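Local coordinates for glucan-binding protein C, GbpC (Streptococcus mutans UA159, PDB 5UQZ) that probably binds glucan at the cell surface and mediates both sucrose-dependent and sucrose-independent adherence, the chain here being its beta-supersandwich domain with flanking segments, at residues A[148-154]-A[200-206]; A[24-28]-A[345-349]; A[99-105]-A[163-169]; A[273-277]-A[297-301]. The contacts are given in a common frame with arbitrary orientation. Residue numbers count along the deposited sequence, not the author numbering.

Contact 1: residues A[148-154]-A[200-206]; sequences KISKVKI and QIIFYDE
Strands 151-154 and 200-204 run antiparallel, their axes 4.7 Å apart at 164°. Ile154 faces Ile201 (CA-CA 4.5 Å) and Val152 faces Phe203 (4.7 Å) in non-hydrogen-bonded pairs; Lys153 and Ile202 (5.1 Å) form a hydrogen-bonded one. Backbone bonds are Lys153 N to Ile202 O and Ile202 N to Lys153 O, both 2.8 Å, then Tyr204 N to Lys151 O at 3.0 Å and Ser150 N to Tyr204 O at 2.9 Å. Toward Lys148 and Glu206, Ser150 (chi1 p) donates OG to Asp205 O at 2.7 Å, and a water joins Lys148 O to Glu206 N.

Apolar side chains share the buried face: Val152 CG1 lies 3.8 Å from Ile201 CG2, and Ile149 CD1 3.9 Å from Phe203 CD1. Phe203 also meets Phe66 edge-to-face, as suits a buried aromatic.

On the other face the long aliphatic chain of Lys151 (chi1 t, chi3 p) lies over the Tyr204 ring (chi1 m), with CE 3.6 Å and NZ 4.5 Å from the Tyr204 centroid, a CH-pi contact and a cation-pi interaction.

Apolar residues on one face, and lysines with Tyr204 and Ile202 on the other, characterise an amphipathic antiparallel pair, here in the large sheet of the beta-supersandwich.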
loop_
_atom_site.group_PDB
_atom_site.type_symbol
_atom_site.label_atom_id
_atom_site.label_comp_id
_atom_site.label_asym_id
_atom_site.label_seq_id
_atom_site.Cartn_x
_atom_site.Cartn_y
_atom_site.Cartn_z
ATOM N N LYS A 148 20.105 -9.627 15.073
ATOM C CA LYS A 148 18.692 -9.736 15.424
ATOM C C LYS A 148 18.223 -8.385 15.973
ATOM O O LYS A 148 18.934 -7.737 16.750
ATOM C CB LYS A 148 18.552 -10.845 16.487
ATOM C CG LYS A 148 17.085 -11.140 16.867
ATOM C CD LYS A 148 17.031 -12.315 17.812
ATOM C CE LYS A 148 15.683 -12.419 18.497
ATOM N NZ LYS A 148 14.533 -12.685 17.548
ATOM N N ILE A 149 17.011 -8.012 15.609
ATOM C CA ILE A 149 16.420 -6.746 16.028
ATOM C C ILE A 149 15.575 -6.977 17.266
ATOM O O ILE A 149 14.714 -7.864 17.275
ATOM C CB ILE A 149 15.611 -6.149 14.871
ATOM C CG1 ILE A 149 16.596 -5.690 13.763
ATOM C CG2 ILE A 149 14.771 -4.979 15.364
ATOM C CD1 ILE A 149 15.919 -5.393 12.400
ATOM N N SER A 150 15.823 -6.171 18.312
ATOM C CA SER A 150 15.134 -6.329 19.595
ATOM C C SER A 150 14.012 -5.331 19.790
ATOM O O SER A 150 13.161 -5.550 20.669
ATOM C CB SER A 150 16.128 -6.131 20.734
ATOM O OG SER A 150 16.590 -4.771 20.739
ATOM N N LYS A 151 13.994 -4.256 19.028
ATOM C CA LYS A 151 13.116 -3.129 19.289
ATOM C C LYS A 151 13.168 -2.255 18.060
ATOM O O LYS A 151 14.194 -2.234 17.355
ATOM C CB LYS A 151 13.676 -2.365 20.536
ATOM C CG LYS A 151 12.950 -1.105 20.910
ATOM C CD LYS A 151 13.448 -0.580 22.243
ATOM C CE LYS A 151 14.856 -0.076 22.238
ATOM N NZ LYS A 151 15.182 0.534 23.593
ATOM N N VAL A 152 12.095 -1.521 17.814
ATOM C CA VAL A 152 12.030 -0.559 16.728
ATOM C C VAL A 152 11.465 0.719 17.326
ATOM O O VAL A 152 10.491 0.663 18.075
ATOM C CB VAL A 152 11.118 -1.038 15.557
ATOM C CG1 VAL A 152 11.197 -0.090 14.379
ATOM C CG2 VAL A 152 11.504 -2.481 15.130
ATOM N N LYS A 153 12.025 1.870 16.950
ATOM C CA LYS A 153 11.407 3.147 17.276
ATOM C C LYS A 153 11.000 3.828 15.981
ATOM O O LYS A 153 11.812 3.904 15.053
ATOM C CB LYS A 153 12.336 4.052 18.096
ATOM C CG LYS A 153 11.682 5.377 18.482
ATOM C CD LYS A 153 12.448 6.111 19.590
ATOM C CE LYS A 153 13.794 6.602 19.201
ATOM N NZ LYS A 153 14.265 7.533 20.289
ATOM N N ILE A 154 9.756 4.297 15.924
ATOM C CA ILE A 154 9.304 5.079 14.781
ATOM C C ILE A 154 8.755 6.382 15.297
ATOM O O ILE A 154 7.830 6.396 16.129
ATOM C CB ILE A 154 8.269 4.322 13.910
ATOM C CG1 ILE A 154 8.798 2.937 13.543
ATOM C CG2 ILE A 154 7.967 5.183 12.659
ATOM C CD1 ILE A 154 7.866 2.131 12.633
ATOM N N GLN A 200 10.549 8.540 10.833
ATOM C CA GLN A 200 11.920 8.053 10.912
ATOM C C GLN A 200 11.905 6.762 11.702
ATOM O O GLN A 200 11.302 6.707 12.787
ATOM C CB GLN A 200 12.859 9.077 11.559
ATOM C CG GLN A 200 14.280 8.609 11.519
ATOM C CD GLN A 200 15.283 9.645 12.071
ATOM O OE1 GLN A 200 14.898 10.604 12.743
ATOM N NE2 GLN A 200 16.556 9.424 11.799
ATOM N N ILE A 201 12.573 5.726 11.184
ATOM C CA ILE A 201 12.618 4.394 11.801
ATOM C C ILE A 201 14.020 4.123 12.304
ATOM O O ILE A 201 15.002 4.333 11.577
ATOM C CB ILE A 201 12.242 3.337 10.748
ATOM C CG1 ILE A 201 10.843 3.588 10.169
ATOM C CG2 ILE A 201 12.334 1.933 11.389
ATOM C CD1 ILE A 201 10.542 2.733 8.915
ATOM N N ILE A 202 14.118 3.633 13.542
ATOM C CA ILE A 202 15.398 3.226 14.109
ATOM C C ILE A 202 15.242 1.775 14.571
ATOM O O ILE A 202 14.284 1.437 15.280
ATOM C CB ILE A 202 15.804 4.121 15.300
ATOM C CG1 ILE A 202 15.997 5.579 14.852
ATOM C CG2 ILE A 202 17.099 3.600 15.913
ATOM C CD1 ILE A 202 16.243 6.510 15.986
ATOM N N PHE A 203 16.174 0.920 14.144
ATOM C CA PHE A 203 16.217 -0.469 14.580
ATOM C C PHE A 203 17.271 -0.611 15.670
ATOM O O PHE A 203 18.326 0.004 15.596
ATOM C CB PHE A 203 16.587 -1.378 13.399
ATOM C CG PHE A 203 15.631 -1.271 12.227
ATOM C CD1 PHE A 203 14.361 -1.870 12.287
ATOM C CD2 PHE A 203 15.984 -0.585 11.075
ATOM C CE1 PHE A 203 13.494 -1.823 11.216
ATOM C CE2 PHE A 203 15.124 -0.558 9.995
ATOM C CZ PHE A 203 13.888 -1.162 10.046
ATOM N N TYR A 204 17.027 -1.499 16.641
ATOM C CA TYR A 204 17.967 -1.711 17.736
ATOM C C TYR A 204 18.406 -3.173 17.763
ATOM O O TYR A 204 17.601 -4.081 17.485
ATOM C CB TYR A 204 17.319 -1.390 19.118
ATOM C CG TYR A 204 16.897 0.038 19.251
ATOM C CD1 TYR A 204 15.722 0.512 18.685
ATOM C CD2 TYR A 204 17.666 0.931 20.002
ATOM C CE1 TYR A 204 15.339 1.834 18.823
ATOM C CE2 TYR A 204 17.254 2.260 20.171
ATOM C CZ TYR A 204 16.090 2.692 19.567
ATOM O OH TYR A 204 15.647 3.984 19.723
ATOM N N ASP A 205 19.687 -3.384 18.105
ATOM C CA ASP A 205 20.245 -4.709 18.242
ATOM C C ASP A 205 19.922 -5.312 19.617
ATOM O O ASP A 205 19.227 -4.716 20.442
ATOM C CB ASP A 205 21.732 -4.698 17.912
ATOM C CG ASP A 205 22.589 -3.963 18.923
ATOM O OD1 ASP A 205 22.183 -3.740 20.088
ATOM O OD2 ASP A 205 23.738 -3.580 18.568
ATOM N N GLU A 206 20.419 -6.529 19.856
ATOM C CA GLU A 206 20.032 -7.233 21.079
ATOM C C GLU A 206 20.630 -6.605 22.310
ATOM O O GLU A 206 20.125 -6.820 23.418
ATOM C CB GLU A 206 20.320 -8.733 20.983
ATOM C CG GLU A 206 19.369 -9.470 19.960
ATOM C CD GLU A 206 17.864 -9.436 20.364
ATOM O OE1 GLU A 206 17.546 -9.597 21.551
ATOM O OE2 GLU A 206 17.002 -9.278 19.477
HETATM O O HOH W 1 21.502 -7.975 17.612
HETATM O O HOH W 2 14.159 3.450 22.421
#

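Contact 2: residues A[24-28]-A[345-349]; sequences DFEKY and PTPPE
The extended, proline-rich segment 345-349 runs opposite in direction to helical residues 24-28, whose Tyr28 N bonds to Asp24 O at 2.9 Å; Phe25 CA lies 6.2 Å from Pro348 CA, and Tyr28 CA 5.9 Å from Pro347 CA. The segment's phi/psi values stay near -70/150 except at Thr346 (phi -113°), an essentially polyproline-II course. Pro345 CB is 4.0 Å from Tyr28 CD1, and a water donates to Pro345 O (2.6 Å) and also bonds to Tyr28 OH (2.7 Å). Thr346 C passes Tyr28 CE1 at 3.5 Å. Pro347 covers a face of the tyrosine (chi1 t), its CB 3.8 Å from the Tyr28 ring centroid in a CH-pi contact. Pro348 then wedges in beside the helix, its CG 3.9 Å from Asp24 CB and 4.2 Å from Phe25 CB. Prolines suit the task, being rigid, extended and rich in polarised CH groups for aromatic rings. The C-terminal segment thus follows helix 3-51 in its predicted coiled-coil part, where Asp31 and Tyr35 touch Pro345 and Tyr21 touches Pro348.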
loop_
_atom_site.group_PDB
_atom_site.type_symbol
_atom_site.label_atom_id
_atom_site.label_comp_id
_atom_site.label_asym_id
_atom_site.label_seq_id
_atom_site.Cartn_x
_atom_site.Cartn_y
_atom_site.Cartn_z
ATOM N N ASP A 24 -15.473 -14.502 -23.187
ATOM C CA ASP A 24 -14.186 -15.149 -22.976
ATOM C C ASP A 24 -13.126 -14.613 -23.914
ATOM O O ASP A 24 -11.954 -14.515 -23.530
ATOM C CB ASP A 24 -14.299 -16.659 -23.168
ATOM C CG ASP A 24 -15.130 -17.318 -22.106
ATOM O OD1 ASP A 24 -15.463 -16.656 -21.101
ATOM O OD2 ASP A 24 -15.480 -18.504 -22.309
ATOM N N PHE A 25 -13.514 -14.228 -25.128
ATOM C CA PHE A 25 -12.536 -13.703 -26.071
ATOM C C PHE A 25 -12.089 -12.300 -25.672
ATOM O O PHE A 25 -10.893 -11.971 -25.746
ATOM C CB PHE A 25 -13.099 -13.721 -27.493
ATOM C CG PHE A 25 -12.104 -13.270 -28.497
ATOM C CD1 PHE A 25 -11.082 -14.120 -28.893
ATOM C CD2 PHE A 25 -12.149 -11.980 -29.013
ATOM C CE1 PHE A 25 -10.130 -13.701 -29.808
ATOM C CE2 PHE A 25 -11.204 -11.549 -29.928
ATOM C CZ PHE A 25 -10.188 -12.412 -30.329
ATOM N N GLU A 26 -13.035 -11.456 -25.268
ATOM C CA GLU A 26 -12.678 -10.144 -24.736
ATOM C C GLU A 26 -11.754 -10.274 -23.529
ATOM O O GLU A 26 -10.791 -9.501 -23.380
ATOM C CB GLU A 26 -13.960 -9.394 -24.379
ATOM C CG GLU A 26 -14.875 -9.193 -25.573
ATOM C CD GLU A 26 -16.291 -8.799 -25.187
ATOM O OE1 GLU A 26 -16.807 -9.237 -24.146
ATOM O OE2 GLU A 26 -16.875 -8.005 -25.933
ATOM N N LYS A 27 -12.023 -11.257 -22.662
ATOM C CA LYS A 27 -11.186 -11.466 -21.484
ATOM C C LYS A 27 -9.797 -11.918 -21.905
ATOM O O LYS A 27 -8.791 -11.464 -21.348
ATOM C CB LYS A 27 -11.841 -12.506 -20.568
ATOM C CG LYS A 27 -11.000 -12.884 -19.345
ATOM C CD LYS A 27 -10.760 -11.672 -18.456
ATOM C CE LYS A 27 -10.130 -12.099 -17.122
ATOM N NZ LYS A 27 -9.717 -10.932 -16.309
ATOM N N TYR A 28 -9.728 -12.776 -22.922
ATOM C CA TYR A 28 -8.439 -13.202 -23.455
ATOM C C TYR A 28 -7.640 -12.012 -23.994
ATOM O O TYR A 28 -6.453 -11.863 -23.673
ATOM C CB TYR A 28 -8.666 -14.266 -24.532
ATOM C CG TYR A 28 -7.512 -14.448 -25.465
ATOM C CD1 TYR A 28 -6.373 -15.130 -25.031
ATOM C CD2 TYR A 28 -7.518 -13.922 -26.753
ATOM C CE1 TYR A 28 -5.283 -15.298 -25.851
ATOM C CE2 TYR A 28 -6.416 -14.088 -27.585
ATOM C CZ TYR A 28 -5.303 -14.778 -27.120
ATOM O OH TYR A 28 -4.204 -14.960 -27.916
ATOM N N PRO A 345 -1.603 -16.503 -21.992
ATOM C CA PRO A 345 -3.001 -16.895 -22.186
ATOM C C PRO A 345 -3.236 -17.460 -23.578
ATOM O O PRO A 345 -2.593 -17.066 -24.556
ATOM C CB PRO A 345 -3.764 -15.574 -22.002
ATOM C CG PRO A 345 -2.888 -14.718 -21.167
ATOM C CD PRO A 345 -1.471 -15.102 -21.560
ATOM N N THR A 346 -4.158 -18.394 -23.646
ATOM C CA THR A 346 -4.561 -19.011 -24.908
ATOM C C THR A 346 -6.001 -18.627 -25.232
ATOM O O THR A 346 -6.826 -18.495 -24.316
ATOM C CB THR A 346 -4.441 -20.536 -24.837
ATOM O OG1 THR A 346 -5.168 -21.013 -23.698
ATOM C CG2 THR A 346 -2.971 -20.951 -24.708
ATOM N N PRO A 347 -6.325 -18.426 -26.515
ATOM C CA PRO A 347 -7.656 -17.949 -26.856
ATOM C C PRO A 347 -8.683 -19.041 -26.637
ATOM O O PRO A 347 -8.361 -20.239 -26.720
ATOM C CB PRO A 347 -7.536 -17.601 -28.350
ATOM C CG PRO A 347 -6.416 -18.401 -28.836
ATOM C CD PRO A 347 -5.443 -18.485 -27.694
ATOM N N PRO A 348 -9.920 -18.682 -26.304
ATOM C CA PRO A 348 -10.960 -19.702 -26.163
ATOM C C PRO A 348 -11.290 -20.354 -27.493
ATOM O O PRO A 348 -11.154 -19.756 -28.560
ATOM C CB PRO A 348 -12.168 -18.912 -25.661
ATOM C CG PRO A 348 -11.945 -17.511 -26.194
ATOM C CD PRO A 348 -10.446 -17.322 -26.060
ATOM N N GLU A 349 -11.672 -21.619 -27.406
ATOM C CA GLU A 349 -12.140 -22.346 -28.577
ATOM C C GLU A 349 -13.498 -21.806 -29.009
ATOM O O GLU A 349 -14.391 -21.615 -28.185
ATOM C CB GLU A 349 -12.230 -23.835 -28.253
ATOM C CG GLU A 349 -10.865 -24.467 -28.001
ATOM C CD GLU A 349 -10.928 -25.967 -27.772
ATOM O OE1 GLU A 349 -12.038 -26.533 -27.787
ATOM O OE2 GLU A 349 -9.857 -26.582 -27.566
HETATM O O HOH W 3 -2.081 -16.423 -27.036
#

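Contact 3: residues A[99-105]-A[163-169]; sequences QYNTDNY and NNEGSAL
Two like-charged carboxylates come close here, bridged by water: Asp103 OD1 and Glu165 OE2 are 4.4 Å apart, and the water donates to Asp103 OD1 (2.8 Å) and Glu165 OE2 (2.7 Å) while accepting from Thr102 OG1 (2.7 Å). Gln185 also bonds both loop residues, its NE2 to Asp103 OD2 and its N to Thr102 OG1. A second water links Thr102 O (3.0 Å) to Glu165 OE2 (2.6 Å).

The only direct hydrogen bond across the segments runs from Asn163 ND2 to Thr102 OG1 at 3.1 Å; chi1 p at both residues brings these groups together. Each segment is shaped by an Asx turn, with Asn101 OD1 accepting from Asp103 N (2.9 Å) and Asn163 OD1 from Glu165 N (2.9 Å). Asparagine suits both places because its short side chain can reach the backbone two residues on. A 3-10 turn follows at 102-104, and Gly166 carries the other loop through positive phi (61°) into strand 167-169.

Leu169 (chi1 t, chi2 p) supplies the apolar part: CD2 lies 3.6 Å from Tyr105 CZ, and CB 4.1 Å from Tyr100 CD1. Leu169 CD2 also closely approaches Gln99 O (3.4 Å), which accepts from Tyr105 OH at 2.6 Å.

The loop after helix 96-99 thereby packs against the start of strand 167-172, beside strands 122-127 and 180-184: Trp123 touches Leu169, and Phe181 stacks with Tyr100.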
loop_
_atom_site.group_PDB
_atom_site.type_symbol
_atom_site.label_atom_id
_atom_site.label_comp_id
_atom_site.label_asym_id
_atom_site.label_seq_id
_atom_site.Cartn_x
_atom_site.Cartn_y
_atom_site.Cartn_z
ATOM N N GLN A 99 -15.410 6.204 8.463
ATOM C CA GLN A 99 -14.633 6.006 9.680
ATOM C C GLN A 99 -13.546 7.055 9.827
ATOM O O GLN A 99 -13.177 7.400 10.951
ATOM C CB GLN A 99 -14.023 4.620 9.646
ATOM C CG GLN A 99 -13.445 4.162 10.917
ATOM C CD GLN A 99 -13.192 2.669 10.860
ATOM O OE1 GLN A 99 -13.981 1.904 10.269
ATOM N NE2 GLN A 99 -12.114 2.249 11.453
ATOM N N TYR A 100 -13.008 7.553 8.711
ATOM C CA TYR A 100 -11.977 8.571 8.758
ATOM C C TYR A 100 -12.532 9.955 8.472
ATOM O O TYR A 100 -11.755 10.895 8.289
ATOM C CB TYR A 100 -10.828 8.217 7.820
ATOM C CG TYR A 100 -9.969 7.109 8.426
ATOM C CD1 TYR A 100 -8.891 7.423 9.271
ATOM C CD2 TYR A 100 -10.279 5.771 8.213
ATOM C CE1 TYR A 100 -8.118 6.418 9.815
ATOM C CE2 TYR A 100 -9.517 4.763 8.753
ATOM C CZ TYR A 100 -8.447 5.092 9.598
ATOM O OH TYR A 100 -7.662 4.097 10.124
ATOM N N ASN A 101 -13.845 10.120 8.489
ATOM C CA ASN A 101 -14.434 11.442 8.331
ATOM C C ASN A 101 -14.359 12.150 9.679
ATOM O O ASN A 101 -15.183 11.925 10.556
ATOM C CB ASN A 101 -15.865 11.332 7.834
ATOM C CG ASN A 101 -16.479 12.692 7.615
ATOM O OD1 ASN A 101 -15.894 13.722 7.998
ATOM N ND2 ASN A 101 -17.645 12.729 6.974
ATOM N N THR A 102 -13.339 13.001 9.860
ATOM C CA THR A 102 -13.146 13.690 11.133
ATOM C C THR A 102 -14.305 14.608 11.488
ATOM O O THR A 102 -14.422 15.001 12.661
ATOM C CB THR A 102 -11.793 14.415 11.140
ATOM O OG1 THR A 102 -11.629 15.143 9.910
ATOM C CG2 THR A 102 -10.639 13.419 11.248
ATOM N N ASP A 103 -15.170 14.964 10.532
ATOM C CA ASP A 103 -16.359 15.742 10.895
ATOM C C ASP A 103 -17.297 14.947 11.805
ATOM O O ASP A 103 -18.170 15.540 12.458
ATOM C CB ASP A 103 -17.188 16.045 9.645
ATOM C CG ASP A 103 -16.549 17.060 8.715
ATOM O OD1 ASP A 103 -15.550 17.697 9.066
ATOM O OD2 ASP A 103 -17.106 17.247 7.614
ATOM N N ASN A 104 -17.185 13.617 11.800
ATOM C CA ASN A 104 -18.125 12.754 12.511
ATOM C C ASN A 104 -17.660 12.400 13.919
ATOM O O ASN A 104 -18.247 11.526 14.564
ATOM C CB ASN A 104 -18.321 11.459 11.719
ATOM C CG ASN A 104 -19.110 11.663 10.442
ATOM O OD1 ASN A 104 -19.819 12.649 10.294
ATOM N ND2 ASN A 104 -19.010 10.709 9.528
ATOM N N TYR A 105 -16.606 13.029 14.393
ATOM C CA TYR A 105 -16.082 12.841 15.734
ATOM C C TYR A 105 -16.101 14.187 16.431
ATOM O O TYR A 105 -16.010 15.237 15.781
ATOM C CB TYR A 105 -14.645 12.296 15.696
ATOM C CG TYR A 105 -14.504 10.925 15.074
ATOM C CD1 TYR A 105 -14.498 10.749 13.687
ATOM C CD2 TYR A 105 -14.307 9.827 15.854
ATOM C CE1 TYR A 105 -14.330 9.493 13.106
ATOM C CE2 TYR A 105 -14.178 8.568 15.320
ATOM C CZ TYR A 105 -14.163 8.407 13.930
ATOM O OH TYR A 105 -13.973 7.139 13.418
ATOM N N ASN A 163 -8.214 18.393 6.508
ATOM C CA ASN A 163 -9.304 19.051 7.203
ATOM C C ASN A 163 -8.880 20.454 7.634
ATOM O O ASN A 163 -7.777 20.920 7.323
ATOM C CB ASN A 163 -9.870 18.160 8.321
ATOM C CG ASN A 163 -8.970 18.034 9.562
ATOM O OD1 ASN A 163 -8.064 18.862 9.797
ATOM N ND2 ASN A 163 -9.223 17.015 10.354
ATOM N N ASN A 164 -9.789 21.163 8.303
ATOM C CA ASN A 164 -9.519 22.529 8.745
ATOM C C ASN A 164 -9.244 22.598 10.243
ATOM O O ASN A 164 -9.393 23.646 10.859
ATOM C CB ASN A 164 -10.632 23.486 8.321
ATOM C CG ASN A 164 -10.569 23.791 6.833
ATOM O OD1 ASN A 164 -9.483 23.894 6.286
ATOM N ND2 ASN A 164 -11.715 23.988 6.203
ATOM N N GLU A 165 -8.818 21.488 10.831
ATOM C CA GLU A 165 -8.582 21.388 12.264
ATOM C C GLU A 165 -7.141 21.014 12.586
ATOM O O GLU A 165 -6.819 20.803 13.766
ATOM C CB GLU A 165 -9.537 20.354 12.886
ATOM C CG GLU A 165 -11.020 20.577 12.581
ATOM C CD GLU A 165 -11.884 19.380 12.971
ATOM O OE1 GLU A 165 -11.641 18.777 14.039
ATOM O OE2 GLU A 165 -12.797 19.038 12.200
ATOM N N GLY A 166 -6.271 20.914 11.581
ATOM C CA GLY A 166 -4.875 20.547 11.854
ATOM C C GLY A 166 -4.747 19.182 12.490
ATOM O O GLY A 166 -3.904 18.991 13.371
ATOM N N SER A 167 -5.578 18.222 12.055
ATOM C CA SER A 167 -5.630 16.934 12.734
ATOM C C SER A 167 -5.878 15.834 11.719
ATOM O O SER A 167 -6.306 16.076 10.573
ATOM C CB SER A 167 -6.774 16.918 13.761
ATOM O OG SER A 167 -8.033 16.919 13.076
ATOM N N ALA A 168 -5.584 14.607 12.143
ATOM C CA ALA A 168 -5.955 13.458 11.335
ATOM C C ALA A 168 -6.146 12.294 12.302
ATOM O O ALA A 168 -5.517 12.240 13.362
ATOM C CB ALA A 168 -4.847 13.125 10.317
ATOM N N LEU A 169 -7.049 11.382 11.937
ATOM C CA LEU A 169 -7.295 10.198 12.730
ATOM C C LEU A 169 -6.342 9.082 12.294
ATOM O O LEU A 169 -6.189 8.824 11.087
ATOM C CB LEU A 169 -8.744 9.778 12.568
ATOM C CG LEU A 169 -9.214 8.625 13.480
ATOM C CD1 LEU A 169 -9.134 9.039 14.956
ATOM C CD2 LEU A 169 -10.621 8.198 13.083
HETATM O O HOH W 4 -12.998 17.408 10.086
HETATM O O HOH W 5 -14.660 17.850 13.489
#

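Contact 4: residues A[273-277]-A[297-301]; sequences GATFN and TAYYG
Residues 273-277 form an irregular loop that begins with positive phi at Gly273 (102°) and becomes extended at Phe276 (-131/148), whereas 298-300 are a 3-10 turn with Tyr300 N bonded to Thr297 O at 2.9 Å. The CA atoms of Phe276 and Thr297 are 7.8 Å apart, so side chains bridge the gap. Tyr300 (chi1 t) reaches across, and its OH accepts from Thr275 N at 2.9 Å, giving a loop amide a partner. Phe276 (chi1 m) turns its edge to the Tyr300 face in a T-shaped stack, centroids 5.1 Å apart and planes at 77°. Thr297 CG2 lies over a face of Phe276, 3.9 Å from that ring's centroid, a CH-pi contact. Aromatic residues suit this buried site, filling the wide gap. The aromatic cluster pins two parts of the long connection between strands 260-263 and 303-306, with the Tyr300 side chain about 9 Å from that of the calcium ligand Asn226. Trp284 of that connection meets Tyr300 edge-to-face, and Glu34 and Gln38 of helix 3-51 touch Phe276.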
loop_
_atom_site.group_PDB
_atom_site.type_symbol
_atom_site.label_atom_id
_atom_site.label_comp_id
_atom_site.label_asym_id
_atom_site.label_seq_id
_atom_site.Cartn_x
_atom_site.Cartn_y
_atom_site.Cartn_z
ATOM N N GLY A 273 -6.231 4.572 -18.572
ATOM C CA GLY A 273 -4.922 4.330 -19.123
ATOM C C GLY A 273 -4.022 3.424 -18.303
ATOM O O GLY A 273 -2.930 3.098 -18.764
ATOM N N ALA A 274 -4.435 3.019 -17.102
ATOM C CA ALA A 274 -3.574 2.147 -16.310
ATOM C C ALA A 274 -3.433 0.788 -16.991
ATOM O O ALA A 274 -4.308 0.320 -17.727
ATOM C CB ALA A 274 -4.204 1.923 -14.942
ATOM N N THR A 275 -2.313 0.121 -16.702
ATOM C CA THR A 275 -2.082 -1.211 -17.275
ATOM C C THR A 275 -2.900 -2.286 -16.587
ATOM O O THR A 275 -3.304 -3.269 -17.233
ATOM C CB THR A 275 -0.594 -1.536 -17.191
ATOM O OG1 THR A 275 0.136 -0.491 -17.843
ATOM C CG2 THR A 275 -0.266 -2.916 -17.790
ATOM N N PHE A 276 -3.126 -2.126 -15.298
ATOM C CA PHE A 276 -3.879 -3.062 -14.483
ATOM C C PHE A 276 -4.897 -2.264 -13.694
ATOM O O PHE A 276 -4.611 -1.131 -13.292
ATOM C CB PHE A 276 -2.955 -3.800 -13.491
ATOM C CG PHE A 276 -1.789 -4.466 -14.152
ATOM C CD1 PHE A 276 -1.908 -5.708 -14.776
ATOM C CD2 PHE A 276 -0.546 -3.882 -14.129
ATOM C CE1 PHE A 276 -0.787 -6.315 -15.388
ATOM C CE2 PHE A 276 0.558 -4.471 -14.739
ATOM C CZ PHE A 276 0.454 -5.692 -15.360
ATOM N N ASN A 277 -6.054 -2.861 -13.406
ATOM C CA ASN A 277 -6.968 -2.243 -12.447
ATOM C C ASN A 277 -6.470 -2.484 -11.033
ATOM O O ASN A 277 -6.032 -3.585 -10.692
ATOM C CB ASN A 277 -8.361 -2.843 -12.589
ATOM C CG ASN A 277 -9.055 -2.365 -13.846
ATOM O OD1 ASN A 277 -9.059 -1.162 -14.148
ATOM N ND2 ASN A 277 -9.659 -3.292 -14.585
ATOM N N THR A 297 0.707 -8.586 -9.312
ATOM C CA THR A 297 0.916 -7.319 -9.994
ATOM C C THR A 297 1.104 -6.141 -9.019
ATOM O O THR A 297 1.130 -5.002 -9.487
ATOM C CB THR A 297 -0.259 -7.042 -10.936
ATOM O OG1 THR A 297 -1.447 -7.232 -10.157
ATOM C CG2 THR A 297 -0.243 -7.992 -12.160
ATOM N N ALA A 298 1.294 -6.394 -7.716
ATOM C CA ALA A 298 1.495 -5.296 -6.768
ATOM C C ALA A 298 2.660 -4.386 -7.179
ATOM O O ALA A 298 2.635 -3.181 -6.894
ATOM C CB ALA A 298 1.698 -5.850 -5.372
ATOM N N TYR A 299 3.678 -4.927 -7.855
ATOM C CA TYR A 299 4.827 -4.129 -8.272
ATOM C C TYR A 299 4.402 -2.920 -9.082
ATOM O O TYR A 299 5.099 -1.901 -9.099
ATOM C CB TYR A 299 5.829 -4.986 -9.094
ATOM C CG TYR A 299 5.370 -5.209 -10.516
ATOM C CD1 TYR A 299 4.510 -6.259 -10.859
ATOM C CD2 TYR A 299 5.733 -4.313 -11.520
ATOM C CE1 TYR A 299 4.042 -6.439 -12.155
ATOM C CE2 TYR A 299 5.268 -4.469 -12.815
ATOM C CZ TYR A 299 4.412 -5.539 -13.124
ATOM O OH TYR A 299 3.924 -5.730 -14.373
ATOM N N TYR A 300 3.251 -3.016 -9.761
ATOM C CA TYR A 300 2.881 -1.956 -10.676
ATOM C C TYR A 300 2.656 -0.636 -9.955
ATOM O O TYR A 300 2.801 0.427 -10.573
ATOM C CB TYR A 300 1.628 -2.371 -11.436
ATOM C CG TYR A 300 1.075 -1.335 -12.354
ATOM C CD1 TYR A 300 1.777 -0.913 -13.505
ATOM C CD2 TYR A 300 -0.184 -0.789 -12.117
ATOM C CE1 TYR A 300 1.254 0.068 -14.333
ATOM C CE2 TYR A 300 -0.725 0.158 -12.970
ATOM C CZ TYR A 300 -0.009 0.580 -14.071
ATOM O OH TYR A 300 -0.552 1.546 -14.912
ATOM N N GLY A 301 2.249 -0.681 -8.690
ATOM C CA GLY A 301 2.013 0.528 -7.933
ATOM C C GLY A 301 3.101 0.817 -6.916
ATOM O O GLY A 301 2.861 1.608 -5.993
#

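Contact 4 is buried and lies nearest the centre of the chain, contacts 1 and 3 are partly buried, and contact 2 is at the surface. Their chemistry follows: main-chain pairing within a sheet dominates contact 1, an aromatic cluster fixes two loop pieces in contact 4, an Asn-Thr hydrogen bond, bridging waters and a leucine between tyrosines join loop to strand in contact 3, and prolines on a tyrosine with no direct hydrogen bond serve contact 2. Strands 151-160 and 167-172 follow each other in sequence, yet contacts 1 and 3 belong to different sheets, their centres 31 Å apart. Helix 3-51 carries contact 2 and touches contact 4; the nearest atoms of these two contacts are about 8 Å apart.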